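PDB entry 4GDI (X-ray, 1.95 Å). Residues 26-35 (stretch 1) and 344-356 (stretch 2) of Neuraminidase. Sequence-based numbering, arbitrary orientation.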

# COMPACT_ATOMS: atom_id res chain seq x y z
N ARG A 26 -14.68 0.41 16.25
CA ARG A 26 -16.08 0.46 15.87
C ARG A 26 -16.16 0.12 14.39
O ARG A 26 -15.25 0.42 13.62
N GLY A 27 -17.23 -0.54 13.99
CA GLY A 27 -17.41 -0.83 12.58
C GLY A 27 -17.41 0.49 11.83
O GLY A 27 -17.76 1.53 12.38
N PHE A 28 -17.00 0.45 10.57
CA PHE A 28 -17.08 1.65 9.75
C PHE A 28 -18.57 2.06 9.71
O PHE A 28 -19.44 1.20 9.58
N PRO A 29 -18.84 3.37 9.87
CA PRO A 29 -20.20 3.87 10.13
C PRO A 29 -21.03 4.05 8.86
O PRO A 29 -21.67 5.09 8.70
N TRP A 30 -21.03 3.06 7.97
CA TRP A 30 -21.80 3.14 6.73
C TRP A 30 -23.31 3.11 6.97
O TRP A 30 -23.78 2.66 8.02
N GLY A 31 -24.07 3.59 5.99
CA GLY A 31 -25.51 3.60 6.08
C GLY A 31 -26.04 4.97 6.45
O GLY A 31 -25.56 5.58 7.41
N PRO A 32 -27.07 5.45 5.72
CA PRO A 32 -27.76 4.69 4.67
C PRO A 32 -26.98 4.59 3.36
O PRO A 32 -27.35 3.81 2.49
N GLU A 33 -25.90 5.36 3.24
CA GLU A 33 -25.05 5.25 2.06
C GLU A 33 -23.67 4.65 2.38
O GLU A 33 -23.20 4.71 3.51
N LEU A 34 -23.04 4.06 1.38
CA LEU A 34 -21.66 3.61 1.51
C LEU A 34 -20.88 3.94 0.25
O LEU A 34 -21.46 4.14 -0.82
N PRO A 35 -19.56 4.04 0.37
CA PRO A 35 -18.74 4.39 -0.79
C PRO A 35 -18.69 3.25 -1.80
O PRO A 35 -19.01 2.12 -1.45
N GLU A 344 -25.32 -4.27 12.52
CA GLU A 344 -26.06 -4.26 11.26
C GLU A 344 -26.56 -2.86 10.92
O GLU A 344 -27.09 -2.17 11.78
N ASP A 345 -26.37 -2.46 9.67
CA ASP A 345 -26.74 -1.12 9.22
C ASP A 345 -27.66 -1.22 7.99
O ASP A 345 -27.45 -2.06 7.10
N GLN A 346 -28.68 -0.37 7.95
CA GLN A 346 -29.60 -0.35 6.82
C GLN A 346 -29.03 0.54 5.71
O GLN A 346 -28.55 1.64 5.98
N THR A 347 -29.06 0.07 4.47
CA THR A 347 -28.59 0.90 3.37
C THR A 347 -29.75 1.24 2.43
O THR A 347 -30.77 0.57 2.43
N VAL A 348 -29.57 2.28 1.64
CA VAL A 348 -30.65 2.73 0.78
C VAL A 348 -30.76 1.86 -0.47
O VAL A 348 -31.86 1.60 -0.95
N GLY A 349 -29.63 1.34 -0.95
CA GLY A 349 -29.60 0.67 -2.24
C GLY A 349 -29.18 -0.79 -2.32
O GLY A 349 -29.19 -1.37 -3.40
N LEU A 350 -28.78 -1.40 -1.20
CA LEU A 350 -28.39 -2.81 -1.25
C LEU A 350 -28.64 -3.57 0.05
O LEU A 350 -27.96 -4.55 0.35
N GLY A 351 -29.63 -3.12 0.81
CA GLY A 351 -30.14 -3.87 1.94
C GLY A 351 -29.30 -3.77 3.19
O GLY A 351 -28.54 -2.82 3.37
N MET A 352 -29.46 -4.76 4.05
CA MET A 352 -28.79 -4.80 5.34
C MET A 352 -27.35 -5.26 5.16
O MET A 352 -27.09 -6.29 4.52
N ILE A 353 -26.42 -4.48 5.70
CA ILE A 353 -25.02 -4.89 5.69
C ILE A 353 -24.60 -5.09 7.14
O ILE A 353 -25.25 -4.57 8.05
N GLN A 354 -23.54 -5.85 7.35
CA GLN A 354 -22.95 -5.94 8.68
C GLN A 354 -21.49 -5.49 8.67
O GLN A 354 -20.73 -5.80 7.75
N GLU A 355 -21.13 -4.74 9.70
CA GLU A 355 -19.77 -4.31 9.92
C GLU A 355 -19.30 -4.84 11.28
O GLU A 355 -20.05 -4.81 12.26
N LEU A 356 -18.08 -5.33 11.34
CA LEU A 356 -17.56 -5.89 12.58
C LEU A 356 -17.02 -4.77 13.45
O LEU A 356 -16.26 -3.92 12.98

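Stretch 1 has no regular helix or strand. It runs along two strand segments and the connecting turn of stretch 2, and the contact buries 545 Å² in all. Arg26 contributes little: its CA-to-CB bond points away from stretch 2, and its guanidinium is hydrogen-bonded elsewhere in the structure.

Gly27 lies close against the strand. Its CA is 3.3 Å from Leu356 O, a CA-H...O contact, and 4.1 Å from Glu355 CB. A CB on Gly27 would point toward stretch 2 and clash with Glu355 CB.

Phe28 is set sideways, with chi1 m. Glu355 points toward stretch 1, with chi1 and chi2 both m, and its carboxylate reaches two aromatic rings. Glu355 OE1 sits at the edge of the Phe28 ring, 3.9 Å from Phe28 CD1. Water 1 links the backbone of Phe28 to Asp345. The O of water 1 is hydrogen-bonded to Phe28 O at 3.0 Å and to Asp345 OD2 at 2.9 Å. Asp345 is an m rotamer that points toward stretch 1.

Pro29 points away and makes no contact.

Trp30 is buried and sideways, with chi1 m. Glu355 OE2 sits at the edge of the Trp30 ring, 4.1 Å from Trp30 CD1. Asp345 CB lies 3.5 Å from Trp30 O. Trp30 CB packs 3.9 Å from Ile353 CD1. Ile353 points toward stretch 1 with chi1 p and chi2 t, which extends CD1 into the apolar contact.

Gly31 has no room for a side chain. A CB would clash with Gln346 O and press tightly on Asp345 CB. Its phi of 101° and psi of 133° would also jam a CB against the preceding carbonyl.

A cis peptide bond precedes Pro32. Pro32 CA makes a nearly straight CA-H...O contact with Gln346 O at 3.4 Å. Val348 N donates a hydrogen bond to Pro32 O at 2.8 Å, the only direct one between the stretches. Beside it, Pro32 CB and Val348 CB make a looser apolar contact at 4.5 Å. Thr347 OG1 instead braces its own turn: it donates to Gly351 O at 2.7 Å and accepts from Leu350 N at 3.1 Å.

Glu33 points away, with chi1 m and chi2 t, yet its CG lies 4.2 Å from Val348 CG1. Val348 itself points toward stretch 1, with chi1 p.

Leu34 points toward stretch 2, with chi1 and chi2 both p. Leu34 CD1 is 4.1 Å from Leu350 CD2. Leu34 CD2 is 4.3 Å from Ile353 CD1 and also lies 4.4 Å from Leu350 CD1. Pro35 lies out of reach.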

# COMPACT_ATOMS: atom_id res chain seq x y z
CB ARG A 26 -16.67 1.84 16.14
CG ARG A 26 -16.55 2.22 17.58
CD ARG A 26 -17.20 3.54 17.88
NE ARG A 26 -18.65 3.42 17.84
CZ ARG A 26 -19.47 4.26 18.45
NH1 ARG A 26 -18.99 5.29 19.13
NH2 ARG A 26 -20.78 4.07 18.36
CB PHE A 28 -16.46 1.41 8.38
CG PHE A 28 -14.95 1.33 8.43
CD1 PHE A 28 -14.30 0.13 8.70
CD2 PHE A 28 -14.18 2.47 8.24
CE1 PHE A 28 -12.91 0.07 8.76
CE2 PHE A 28 -12.79 2.42 8.32
CZ PHE A 28 -12.16 1.22 8.57
CB PRO A 29 -19.92 5.23 10.77
CG PRO A 29 -18.70 5.70 10.06
CD PRO A 29 -17.86 4.46 9.82
CB TRP A 30 -21.41 2.00 5.78
CG TRP A 30 -19.92 1.88 5.53
CD1 TRP A 30 -19.20 0.72 5.46
CD2 TRP A 30 -18.98 2.94 5.33
NE1 TRP A 30 -17.87 1.00 5.22
CE2 TRP A 30 -17.71 2.35 5.14
CE3 TRP A 30 -19.09 4.34 5.29
CZ2 TRP A 30 -16.57 3.11 4.91
CZ3 TRP A 30 -17.94 5.09 5.06
CH2 TRP A 30 -16.70 4.47 4.88
CB PRO A 32 -29.06 5.46 4.46
CG PRO A 32 -28.72 6.87 4.84
CD PRO A 32 -27.75 6.73 6.00
CB GLU A 33 -24.91 6.62 1.39
CG GLU A 33 -26.20 7.12 0.77
CD GLU A 33 -26.05 8.44 0.03
OE1 GLU A 33 -25.21 9.26 0.45
OE2 GLU A 33 -26.78 8.65 -0.96
CB LEU A 34 -21.57 2.11 1.82
CG LEU A 34 -22.52 1.11 1.17
CD1 LEU A 34 -22.70 1.37 -0.31
CD2 LEU A 34 -21.99 -0.30 1.40
CB PRO A 35 -17.35 4.64 -0.17
CG PRO A 35 -17.35 3.88 1.11
CD PRO A 35 -18.77 3.89 1.61
CB GLU A 344 -27.22 -5.26 11.30
CG GLU A 344 -26.84 -6.62 10.73
CD GLU A 344 -27.19 -7.79 11.63
OE1 GLU A 344 -28.22 -7.72 12.32
OE2 GLU A 344 -26.43 -8.78 11.63
CB ASP A 345 -25.48 -0.32 8.86
CG ASP A 345 -24.52 -0.18 10.03
OD1 ASP A 345 -24.97 0.23 11.13
OD2 ASP A 345 -23.31 -0.48 9.86
CB GLN A 346 -30.98 0.16 7.24
CG GLN A 346 -32.03 0.04 6.14
CD GLN A 346 -32.25 -1.40 5.69
OE1 GLN A 346 -32.27 -2.32 6.51
NE2 GLN A 346 -32.40 -1.59 4.38
CB THR A 347 -27.43 0.25 2.58
OG1 THR A 347 -27.95 -0.74 1.68
CG2 THR A 347 -26.40 -0.40 3.54
CB VAL A 348 -30.50 4.23 0.41
CG1 VAL A 348 -29.23 4.47 -0.39
CG2 VAL A 348 -31.73 4.70 -0.37
CB LEU A 350 -26.92 -2.94 -1.68
CG LEU A 350 -25.94 -1.99 -1.01
CD1 LEU A 350 -25.66 -2.45 0.41
CD2 LEU A 350 -24.67 -1.88 -1.84
CB MET A 352 -29.52 -5.77 6.28
CG MET A 352 -28.89 -5.87 7.66
SD MET A 352 -30.01 -5.41 9.00
CE MET A 352 -30.31 -3.68 8.62
CB ILE A 353 -24.09 -3.84 5.03
CG1 ILE A 353 -24.17 -2.52 5.78
CG2 ILE A 353 -24.47 -3.63 3.58
CD1 ILE A 353 -23.15 -1.50 5.32
CB GLN A 354 -23.07 -7.34 9.27
CG GLN A 354 -22.66 -8.44 8.34
CD GLN A 354 -23.82 -8.89 7.48
OE1 GLN A 354 -24.98 -8.71 7.85
NE2 GLN A 354 -23.51 -9.47 6.32
CB GLU A 355 -19.71 -2.79 9.86
CG GLU A 355 -19.54 -2.24 8.45
CD GLU A 355 -18.19 -2.61 7.86
OE1 GLU A 355 -17.17 -2.45 8.57
OE2 GLU A 355 -18.15 -3.08 6.70
CB LEU A 356 -16.42 -6.88 12.33
CG LEU A 356 -16.72 -8.31 11.88
CD1 LEU A 356 -15.46 -9.17 12.07
CD2 LEU A 356 -17.92 -8.92 12.61
O HOH W 1 -21.13 -0.05 11.67